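Local coordinates for protein vibralactone Cyclase (Boreostereum vibrans, PDB 6KD0) that catalyses, as an enzyme of the alpha/beta hydrolase fold, the cyclization that forms the fused bicyclic beta-lactone of vibralactone, at residues P48-N51 / K52-P56; T86-D90 / K91-Y95; R119-C122 / D123-V127; A158-S162 / F163-P167. All blocks are in the same frame, centred on the assembly; numbering follows the deposited sequence.

Contact 1: residues P48-N51 / K52-P56; sequences PNLN and KFLEP
Leu50 and Leu54 both turn their side chains through torsions well off the staggered values, with chi1 at -144° in Leu50 and -108° in Leu54. The result is that the two chains run side by side in the same direction, one helical turn apart. They meet through single methyls: CD2 of Leu50 lies 3.6 Å from CD2 of Leu54. Leu54 also leans its CB on the carbonyl of Leu50, 3.5 Å from that O.

Beneath the leucines the backbone is the late part of helix 35-54, passing into a 3-10 segment at Glu55 and Pro56. A kink precedes these turns, because the ring nitrogen of Pro48 has no bond to the turn before it. From there the i to i+4 ladder is regular: Lys52 N reaches Pro48 O at 2.9 Å, Phe53 N reaches Asn49 O at 3.0 Å, and Leu54 N binds Leu50 O within its carbonyl plane. The last rung, Glu55 N to Asn51 O, is short at 2.9 Å but bent, with an angle at hydrogen of 133°.

Lys52 stretches its fully extended chain away from the leucine side and is exposed. Leu50 and Leu54 are buried, both against Arg318, and Leu54 also packs on Tyr116 and Asp117 of helix 115-125. Glu55 OE2 makes a weak hydrogen bond to the hydroxyl of Tyr116.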
loop_
_atom_site.group_PDB
_atom_site.type_symbol
_atom_site.label_atom_id
_atom_site.label_comp_id
_atom_site.label_asym_id
_atom_site.label_seq_id
_atom_site.Cartn_x
_atom_site.Cartn_y
_atom_site.Cartn_z
ATOM N N PRO A 48 7.858 5.281 16.092
ATOM C CA PRO A 48 7.877 6.320 17.142
ATOM C C PRO A 48 8.155 7.710 16.606
ATOM O O PRO A 48 7.480 8.668 17.012
ATOM C CB PRO A 48 8.980 5.832 18.090
ATOM C CG PRO A 48 8.904 4.360 17.962
ATOM C CD PRO A 48 8.697 4.135 16.480
ATOM N N ASN A 49 9.103 7.849 15.679
ATOM C CA ASN A 49 9.419 9.168 15.127
ATOM C C ASN A 49 8.296 9.686 14.229
ATOM O O ASN A 49 7.968 10.885 14.251
ATOM C CB ASN A 49 10.735 9.113 14.346
ATOM C CG ASN A 49 11.963 9.000 15.249
ATOM O OD1 ASN A 49 11.882 9.092 16.474
ATOM N ND2 ASN A 49 13.113 8.793 14.630
ATOM N N LEU A 50 7.693 8.806 13.425
ATOM C CA LEU A 50 6.529 9.203 12.628
ATOM C C LEU A 50 5.407 9.702 13.528
ATOM O O LEU A 50 4.818 10.766 13.292
ATOM C CB LEU A 50 6.046 8.014 11.793
ATOM C CG LEU A 50 5.483 8.213 10.384
ATOM C CD1 LEU A 50 4.358 7.202 10.095
ATOM C CD2 LEU A 50 5.056 9.642 10.094
ATOM N N ASN A 51 5.121 8.958 14.594
ATOM C CA ASN A 51 4.030 9.336 15.477
ATOM C C ASN A 51 4.338 10.628 16.202
ATOM O O ASN A 51 3.449 11.459 16.382
ATOM C CB ASN A 51 3.739 8.223 16.471
ATOM C CG ASN A 51 3.016 7.086 15.827
ATOM O OD1 ASN A 51 2.675 7.169 14.642
ATOM N ND2 ASN A 51 2.789 6.019 16.570
ATOM N N LYS A 52 5.590 10.818 16.626
ATOM C CA LYS A 52 5.949 12.083 17.256
ATOM C C LYS A 52 5.706 13.247 16.306
ATOM O O LYS A 52 5.209 14.303 16.721
ATOM C CB LYS A 52 7.402 12.048 17.721
ATOM C CG LYS A 52 7.909 13.359 18.290
ATOM C CD LYS A 52 9.325 13.165 18.841
ATOM C CE LYS A 52 9.936 14.487 19.250
ATOM N NZ LYS A 52 11.308 14.349 19.840
ATOM N N PHE A 53 6.020 13.071 15.019
ATOM C CA PHE A 53 5.786 14.176 14.088
ATOM C C PHE A 53 4.296 14.404 13.847
ATOM O O PHE A 53 3.846 15.552 13.696
ATOM C CB PHE A 53 6.496 13.937 12.754
ATOM C CG PHE A 53 6.151 14.973 11.705
ATOM C CD1 PHE A 53 6.804 16.197 11.689
ATOM C CD2 PHE A 53 5.146 14.743 10.768
ATOM C CE1 PHE A 53 6.480 17.160 10.744
ATOM C CE2 PHE A 53 4.823 15.710 9.829
ATOM C CZ PHE A 53 5.499 16.920 9.824
ATOM N N LEU A 54 3.520 13.330 13.771
ATOM C CA LEU A 54 2.110 13.447 13.413
ATOM C C LEU A 54 1.227 13.840 14.589
ATOM O O LEU A 54 0.104 14.305 14.363
ATOM C CB LEU A 54 1.602 12.124 12.851
ATOM C CG LEU A 54 1.290 11.932 11.370
ATOM C CD1 LEU A 54 1.922 12.956 10.473
ATOM C CD2 LEU A 54 1.659 10.493 10.961
ATOM N N GLU A 55 1.702 13.646 15.826
ATOM C CA GLU A 55 0.902 13.903 17.026
ATOM C C GLU A 55 0.159 15.235 17.012
ATOM O O GLU A 55 -1.044 15.238 17.320
ATOM C CB GLU A 55 1.819 13.797 18.253
ATOM C CG GLU A 55 1.138 14.051 19.578
ATOM C CD GLU A 55 0.393 12.838 20.087
ATOM O OE1 GLU A 55 -0.748 13.003 20.572
ATOM O OE2 GLU A 55 0.952 11.720 20.013
ATOM N N PRO A 56 0.774 16.376 16.662
ATOM C CA PRO A 56 0.017 17.641 16.661
ATOM C C PRO A 56 -1.036 17.743 15.576
ATOM O O PRO A 56 -1.860 18.654 15.645
ATOM C CB PRO A 56 1.094 18.715 16.453
ATOM C CG PRO A 56 2.400 18.043 16.616
ATOM C CD PRO A 56 2.202 16.597 16.369
#

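Contact 2: residues T86-D90 / K91-Y95; sequences TSSPD and KTKTY
A single carboxylate oxygen, OD1 of Asp90, takes two hydrogen bonds from one residue, Thr92. The hydroxyl OG1 of Thr92 donates to OD1 at 2.8 Å, meeting the syn lone pair of that oxygen, on the side of the other carboxylate oxygen. The backbone N of Thr92 comes to the same OD1 at 3.0 Å, but from above the carboxylate plane, 43° out of it. With CG anti to the backbone N of Asp90 (chi1 177°), the carboxylate is carried forward over the peptides that follow, and the aspartate and threonine side chains cross at about a right angle.

This is an Asx turn laid over a type I beta turn from Asp90 to Lys93, whose closing bond runs from Lys93 N to Asp90 O at 3.1 Å. Just upstream lies an ST turn: OG of Ser88 accepts from the N of Asp90 at 3.0 Å. The three bends fold a surface loop that carries the chain from strand 76-85 to strand 97-101.

On the inner side of the loop the hydroxyl of buried Tyr95 comes close to Ser88, its OH 3.6 Å from Ser88 CB. Two waters join that hydroxyl to backbone atoms, one to the N of Ser88 and the other, lying in the ring plane at its edge, to the O of Asp90. Lys93 runs its CD past Ser88 OG at 3.7 Å, while the carbonyl oxygens of Lys91 and Lys93 both accept from ND2 of Asn164.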
loop_
_atom_site.group_PDB
_atom_site.type_symbol
_atom_site.label_atom_id
_atom_site.label_comp_id
_atom_site.label_asym_id
_atom_site.label_seq_id
_atom_site.Cartn_x
_atom_site.Cartn_y
_atom_site.Cartn_z
ATOM N N THR A 86 -16.606 10.410 14.249
ATOM C CA THR A 86 -17.656 10.648 15.230
ATOM C C THR A 86 -17.864 12.134 15.467
ATOM O O THR A 86 -18.204 12.534 16.581
ATOM C CB THR A 86 -17.357 9.979 16.576
ATOM O OG1 THR A 86 -16.176 10.552 17.153
ATOM C CG2 THR A 86 -17.185 8.489 16.436
ATOM N N SER A 87 -17.635 12.969 14.446
ATOM C CA SER A 87 -17.878 14.402 14.594
ATOM C C SER A 87 -19.287 14.818 14.188
ATOM O O SER A 87 -19.747 15.890 14.604
ATOM C CB SER A 87 -16.852 15.210 13.799
ATOM O OG SER A 87 -16.843 14.859 12.426
ATOM N N SER A 88 -19.977 14.017 13.378
ATOM C CA SER A 88 -21.366 14.320 13.057
ATOM C C SER A 88 -22.229 14.273 14.319
ATOM O O SER A 88 -22.031 13.403 15.173
ATOM C CB SER A 88 -21.907 13.329 12.032
ATOM O OG SER A 88 -23.299 13.513 11.846
ATOM N N PRO A 89 -23.191 15.193 14.476
ATOM C CA PRO A 89 -24.190 15.032 15.554
ATOM C C PRO A 89 -25.049 13.783 15.407
ATOM O O PRO A 89 -25.794 13.462 16.339
ATOM C CB PRO A 89 -25.045 16.302 15.447
ATOM C CG PRO A 89 -24.173 17.301 14.774
ATOM C CD PRO A 89 -23.263 16.526 13.848
ATOM N N ASP A 90 -24.958 13.077 14.275
ATOM C CA ASP A 90 -25.798 11.920 13.952
ATOM C C ASP A 90 -24.975 10.658 14.196
ATOM O O ASP A 90 -24.223 10.204 13.331
ATOM C CB ASP A 90 -26.291 12.005 12.511
ATOM C CG ASP A 90 -27.114 10.800 12.085
ATOM O OD1 ASP A 90 -27.378 9.904 12.918
ATOM O OD2 ASP A 90 -27.489 10.744 10.896
ATOM N N LYS A 91 -25.150 10.077 15.381
ATOM C CA LYS A 91 -24.401 8.888 15.768
ATOM C C LYS A 91 -24.774 7.651 14.961
ATOM O O LYS A 91 -24.048 6.656 15.033
ATOM C CB LYS A 91 -24.605 8.629 17.259
ATOM C CG LYS A 91 -26.041 8.256 17.617
ATOM C CD LYS A 91 -26.132 7.581 18.988
ATOM C CE LYS A 91 -27.421 6.774 19.127
ATOM N NZ LYS A 91 -28.629 7.629 19.318
ATOM N N THR A 92 -25.857 7.688 14.182
ATOM C CA THR A 92 -26.251 6.570 13.330
ATOM C C THR A 92 -25.827 6.740 11.869
ATOM O O THR A 92 -26.165 5.893 11.035
ATOM C CB THR A 92 -27.771 6.362 13.408
ATOM O OG1 THR A 92 -28.437 7.372 12.644
ATOM C CG2 THR A 92 -28.252 6.456 14.860
ATOM N N LYS A 93 -25.098 7.805 11.545
ATOM C CA LYS A 93 -24.634 8.025 10.183
ATOM C C LYS A 93 -23.679 6.913 9.759
ATOM O O LYS A 93 -22.898 6.412 10.571
ATOM C CB LYS A 93 -23.939 9.387 10.100
ATOM C CG LYS A 93 -23.715 9.922 8.702
ATOM C CD LYS A 93 -23.223 11.364 8.781
ATOM C CE LYS A 93 -22.578 11.841 7.484
ATOM N NZ LYS A 93 -23.540 11.981 6.364
ATOM N N THR A 94 -23.754 6.517 8.485
ATOM C CA THR A 94 -22.821 5.566 7.893
ATOM C C THR A 94 -21.946 6.267 6.862
ATOM O O THR A 94 -22.357 7.245 6.228
ATOM C CB THR A 94 -23.547 4.381 7.242
ATOM O OG1 THR A 94 -24.412 4.864 6.211
ATOM C CG2 THR A 94 -24.362 3.623 8.278
ATOM N N TYR A 95 -20.738 5.753 6.687
ATOM C CA TYR A 95 -19.699 6.409 5.909
ATOM C C TYR A 95 -19.147 5.461 4.859
ATOM O O TYR A 95 -19.297 4.242 4.979
ATOM C CB TYR A 95 -18.559 6.873 6.825
ATOM C CG TYR A 95 -19.046 7.779 7.917
ATOM C CD1 TYR A 95 -19.177 9.145 7.700
ATOM C CD2 TYR A 95 -19.412 7.266 9.155
ATOM C CE1 TYR A 95 -19.636 9.986 8.695
ATOM C CE2 TYR A 95 -19.866 8.102 10.166
ATOM C CZ TYR A 95 -19.975 9.454 9.931
ATOM O OH TYR A 95 -20.432 10.265 10.947
HETATM O O HOH W 1 -18.578 12.170 11.691
HETATM O O HOH W 2 -26.376 11.419 17.657
HETATM O O HOH W 3 -21.603 9.232 13.128
HETATM O O HOH W 4 -28.090 8.583 9.722
#

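Contact 3: residues R119-C122 / D123-V127; sequences RIIC and DKLQV
Ile121 and Leu125 form the close side of this last part of helix 115-125, lying alongside each other one turn apart and pointing the same way. CG2 of Ile121 touches CD2 of Leu125 at 3.8 Å, and the N of Leu125 binds the O of Ile121 at 2.8 Å, nearly straight. Cys122, buried like Ile121, is tighter still where the chain leaves the helix: its CB stands 3.2 Å from the O of Val127, which also receives a CA-H contact from Cys122.

The side of Asp123 and Lys124 is looser and meets solvent. Asp123 N has just weak bonds, to the carbonyl oxygens of Arg119 and Ile120, and a water joins Ile120 O to OD2 of Asp123, while exposed Lys124 leads away. OD1 of Asp123 has a salt bridge to Arg63.

Beyond Leu125, Gln126 takes a positive phi of 55° and folds its side chain back: NE2 donates to Asp123 O at 2.9 Å, with the acceptor in the amide plane. With an alanine here the carbonyl of Asp123 would probably lose this mate, and the exit from the helix would be less firmly held.

Helix 115-125 is the middle of a beta-alpha-beta unit between strands 97-101 and 128-132. Ile121 and Leu125 pack on Ile331 of helix 321-338, Cys122 faces Tyr64 and Tyr83 of strands 64-73 and 76-85, and Gln126 touches Ser87.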
loop_
_atom_site.group_PDB
_atom_site.type_symbol
_atom_site.label_atom_id
_atom_site.label_comp_id
_atom_site.label_asym_id
_atom_site.label_seq_id
_atom_site.Cartn_x
_atom_site.Cartn_y
_atom_site.Cartn_z
ATOM N N ARG A 119 -6.101 7.641 11.619
ATOM C CA ARG A 119 -6.889 8.503 12.496
ATOM C C ARG A 119 -7.134 9.833 11.808
ATOM O O ARG A 119 -8.257 10.356 11.804
ATOM C CB ARG A 119 -6.182 8.733 13.831
ATOM C CG ARG A 119 -6.121 7.546 14.748
ATOM C CD ARG A 119 -5.203 7.867 15.910
ATOM N NE ARG A 119 -4.733 6.677 16.603
ATOM C CZ ARG A 119 -4.854 6.477 17.912
ATOM N NH1 ARG A 119 -5.443 7.392 18.685
ATOM N NH2 ARG A 119 -4.378 5.376 18.446
ATOM N N ILE A 120 -6.085 10.377 11.181
ATOM C CA ILE A 120 -6.230 11.658 10.510
ATOM C C ILE A 120 -7.182 11.518 9.330
ATOM O O ILE A 120 -8.151 12.289 9.198
ATOM C CB ILE A 120 -4.843 12.176 10.098
ATOM C CG1 ILE A 120 -4.048 12.484 11.371
ATOM C CG2 ILE A 120 -4.960 13.382 9.174
ATOM C CD1 ILE A 120 -2.576 12.585 11.177
ATOM N N ILE A 121 -6.996 10.459 8.531
ATOM C CA ILE A 121 -7.706 10.358 7.261
ATOM C C ILE A 121 -9.184 10.137 7.509
ATOM O O ILE A 121 -10.037 10.739 6.843
ATOM C CB ILE A 121 -7.101 9.241 6.381
ATOM C CG1 ILE A 121 -5.816 9.733 5.702
ATOM C CG2 ILE A 121 -8.128 8.755 5.349
ATOM C CD1 ILE A 121 -5.010 8.647 5.027
ATOM N N CYS A 122 -9.516 9.299 8.495
ATOM C CA CYS A 122 -10.922 9.024 8.768
ATOM C C CYS A 122 -11.654 10.303 9.150
ATOM O O CYS A 122 -12.798 10.508 8.733
ATOM C CB CYS A 122 -11.057 7.935 9.835
ATOM S SG CYS A 122 -11.261 8.433 11.562
ATOM N N ASP A 123 -10.976 11.219 9.851
ATOM C CA ASP A 123 -11.612 12.495 10.177
ATOM C C ASP A 123 -11.629 13.419 8.966
ATOM O O ASP A 123 -12.641 14.083 8.701
ATOM C CB ASP A 123 -10.881 13.133 11.359
ATOM C CG ASP A 123 -11.336 14.547 11.656
ATOM O OD1 ASP A 123 -12.499 14.719 12.074
ATOM O OD2 ASP A 123 -10.513 15.475 11.488
ATOM N N LYS A 124 -10.540 13.436 8.190
ATOM C CA LYS A 124 -10.444 14.387 7.087
ATOM C C LYS A 124 -11.429 14.042 5.984
ATOM O O LYS A 124 -12.073 14.931 5.427
ATOM C CB LYS A 124 -9.018 14.426 6.546
ATOM C CG LYS A 124 -8.873 15.169 5.224
ATOM C CD LYS A 124 -7.969 16.377 5.357
ATOM C CE LYS A 124 -8.055 17.266 4.110
ATOM N NZ LYS A 124 -8.714 18.566 4.425
ATOM N N LEU A 125 -11.583 12.756 5.677
ATOM C CA LEU A 125 -12.391 12.325 4.543
ATOM C C LEU A 125 -13.805 11.940 4.935
ATOM O O LEU A 125 -14.657 11.759 4.045
ATOM C CB LEU A 125 -11.722 11.129 3.858
ATOM C CG LEU A 125 -10.789 11.455 2.700
ATOM C CD1 LEU A 125 -9.951 12.680 2.986
ATOM C CD2 LEU A 125 -9.918 10.258 2.379
ATOM N N GLN A 126 -14.061 11.796 6.230
ATOM C CA GLN A 126 -15.300 11.219 6.732
ATOM C C GLN A 126 -15.541 9.838 6.116
ATOM O O GLN A 126 -16.548 9.587 5.454
ATOM C CB GLN A 126 -16.471 12.172 6.475
ATOM C CG GLN A 126 -16.342 13.486 7.256
ATOM C CD GLN A 126 -16.460 13.280 8.758
ATOM O OE1 GLN A 126 -17.536 12.988 9.267
ATOM N NE2 GLN A 126 -15.343 13.396 9.466
ATOM N N VAL A 127 -14.579 8.936 6.340
ATOM C CA VAL A 127 -14.712 7.540 5.944
ATOM C C VAL A 127 -14.292 6.688 7.128
ATOM O O VAL A 127 -13.520 7.125 7.979
ATOM C CB VAL A 127 -13.861 7.175 4.704
ATOM C CG1 VAL A 127 -14.202 8.084 3.518
ATOM C CG2 VAL A 127 -12.379 7.251 5.042
HETATM O O HOH W 5 -8.050 14.926 10.544
#

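Contact 4: residues A158-S162 / F163-P167; sequences ANAGS and FNADP
The ring of Phe163 turns one face back toward the peptide of Ala160, so that the carbonyl oxygen of Ala160 sits 3.7 Å above the ring plane, over its centre. The CA of Ala160 approaches the same ring in a CH-pi contact, 4.2 Å from the centroid and over the face. Behind this lies chi1 of 51°, which sets CG of Phe163 between its own N and carbonyl carbon and folds the ring back beneath the preceding turn.

Ala160 is held through its methyl as well. The closest neighbour of its CB is the carbonyl oxygen of Ala165, at 3.2 Å, with CD of Pro167 at 3.5 Å and CB of Ala165 at 3.8 Å beside it. Ser162 turns back toward the end of helix 144-158: its OG donates to Asn159 O at 2.8 Å in the carbonyl plane, and its N binds the same oxygen. These bonds belong to a compact 3-10 bend, continued by Asn164 N to Gly161 O, in the loop that leads to strand 171-176.

Phe163 also reaches into the fold, touching Tyr69, Thr82, Ile84, Cys128 and Val130 of three strands of the sheet. Cut back to an alanine, this position would probably leave a gap between these strands and the bend.

An oxygen over an aromatic face is not in itself favourable; two donors probably offset this, Phe163 N at 2.9 Å and Ala165 N at 3.0 Å, which reach Ala160 O from opposite faces of its plane and are likely to fix that peptide's orientation.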
loop_
_atom_site.group_PDB
_atom_site.type_symbol
_atom_site.label_atom_id
_atom_site.label_comp_id
_atom_site.label_asym_id
_atom_site.label_seq_id
_atom_site.Cartn_x
_atom_site.Cartn_y
_atom_site.Cartn_z
ATOM N N ALA A 158 -18.728 -7.350 4.669
ATOM C CA ALA A 158 -19.959 -7.955 5.173
ATOM C C ALA A 158 -20.400 -7.356 6.508
ATOM O O ALA A 158 -21.598 -7.354 6.826
ATOM C CB ALA A 158 -19.778 -9.464 5.304
ATOM N N ASN A 159 -19.458 -6.864 7.302
ATOM C CA ASN A 159 -19.729 -6.389 8.645
ATOM C C ASN A 159 -19.622 -4.882 8.736
ATOM O O ASN A 159 -19.535 -4.345 9.839
ATOM C CB ASN A 159 -18.774 -7.053 9.632
ATOM C CG ASN A 159 -19.009 -8.549 9.734
ATOM O OD1 ASN A 159 -19.912 -8.996 10.445
ATOM N ND2 ASN A 159 -18.215 -9.334 9.003
ATOM N N ALA A 160 -19.636 -4.193 7.593
ATOM C CA ALA A 160 -19.441 -2.743 7.577
ATOM C C ALA A 160 -20.366 -2.032 8.552
ATOM O O ALA A 160 -19.927 -1.152 9.303
ATOM C CB ALA A 160 -19.657 -2.197 6.169
ATOM N N GLY A 161 -21.647 -2.401 8.562
ATOM C CA GLY A 161 -22.615 -1.660 9.361
ATOM C C GLY A 161 -22.288 -1.646 10.835
ATOM O O GLY A 161 -22.610 -0.683 11.539
ATOM N N SER A 162 -21.615 -2.691 11.318
ATOM C CA SER A 162 -21.286 -2.769 12.734
ATOM C C SER A 162 -20.237 -1.748 13.154
ATOM O O SER A 162 -20.100 -1.500 14.353
ATOM C CB SER A 162 -20.842 -4.191 13.084
ATOM O OG SER A 162 -19.541 -4.432 12.613
ATOM N N PHE A 163 -19.525 -1.106 12.217
ATOM C CA PHE A 163 -18.689 0.027 12.605
ATOM C C PHE A 163 -19.026 1.271 11.776
ATOM O O PHE A 163 -18.149 2.098 11.477
ATOM C CB PHE A 163 -17.198 -0.332 12.547
ATOM C CG PHE A 163 -16.750 -0.954 11.250
ATOM C CD1 PHE A 163 -16.263 -0.168 10.226
ATOM C CD2 PHE A 163 -16.779 -2.334 11.076
ATOM C CE1 PHE A 163 -15.837 -0.736 9.024
ATOM C CE2 PHE A 163 -16.365 -2.909 9.887
ATOM C CZ PHE A 163 -15.897 -2.110 8.856
ATOM N N ASN A 164 -20.312 1.428 11.421
ATOM C CA ASN A 164 -20.860 2.649 10.818
ATOM C C ASN A 164 -20.368 2.881 9.391
ATOM O O ASN A 164 -20.335 4.022 8.921
ATOM C CB ASN A 164 -20.552 3.891 11.670
ATOM C CG ASN A 164 -21.391 3.965 12.920
ATOM O OD1 ASN A 164 -21.107 3.301 13.910
ATOM N ND2 ASN A 164 -22.436 4.792 12.883
ATOM N N ALA A 165 -19.994 1.817 8.684
ATOM C CA ALA A 165 -19.545 1.913 7.304
ATOM C C ALA A 165 -20.589 1.313 6.370
ATOM O O ALA A 165 -21.363 0.427 6.757
ATOM C CB ALA A 165 -18.202 1.200 7.104
ATOM N N ASP A 166 -20.619 1.821 5.144
ATOM C CA ASP A 166 -21.489 1.266 4.113
ATOM C C ASP A 166 -20.723 1.293 2.797
ATOM O O ASP A 166 -20.525 2.366 2.210
ATOM C CB ASP A 166 -22.812 2.040 4.021
ATOM C CG ASP A 166 -23.715 1.551 2.880
ATOM O OD1 ASP A 166 -23.360 0.569 2.182
ATOM O OD2 ASP A 166 -24.793 2.160 2.693
ATOM N N PRO A 167 -20.269 0.133 2.311
ATOM C CA PRO A 167 -19.456 0.117 1.088
ATOM C C PRO A 167 -20.209 0.588 -0.136
ATOM O O PRO A 167 -19.571 0.951 -1.133
ATOM C CB PRO A 167 -19.025 -1.352 0.965
ATOM C CG PRO A 167 -19.990 -2.126 1.776
ATOM C CD PRO A 167 -20.472 -1.209 2.875
#

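In the fold
Each contact is local to one continuous stretch, so the four follow in series along the chain and none nests in or crosses another. Contact 1 lies late in helix 35-54 and touches contact 3, on helix 115-125, where Leu54 CG meets Ile120 CD1 at 3.9 Å. Contact 2 closes the loop between strands 76-85 and 97-101, and there the ring of Tyr95 packs on the backbone of Gln126 in contact 3. Contact 4 closes the loop after helix 144-158; its Asn164 and Asp166 backbones make probable hydrogen bonds with Tyr95 of contact 2. Contacts 3 and 4 do not touch, their nearest atoms being about 7 Å apart.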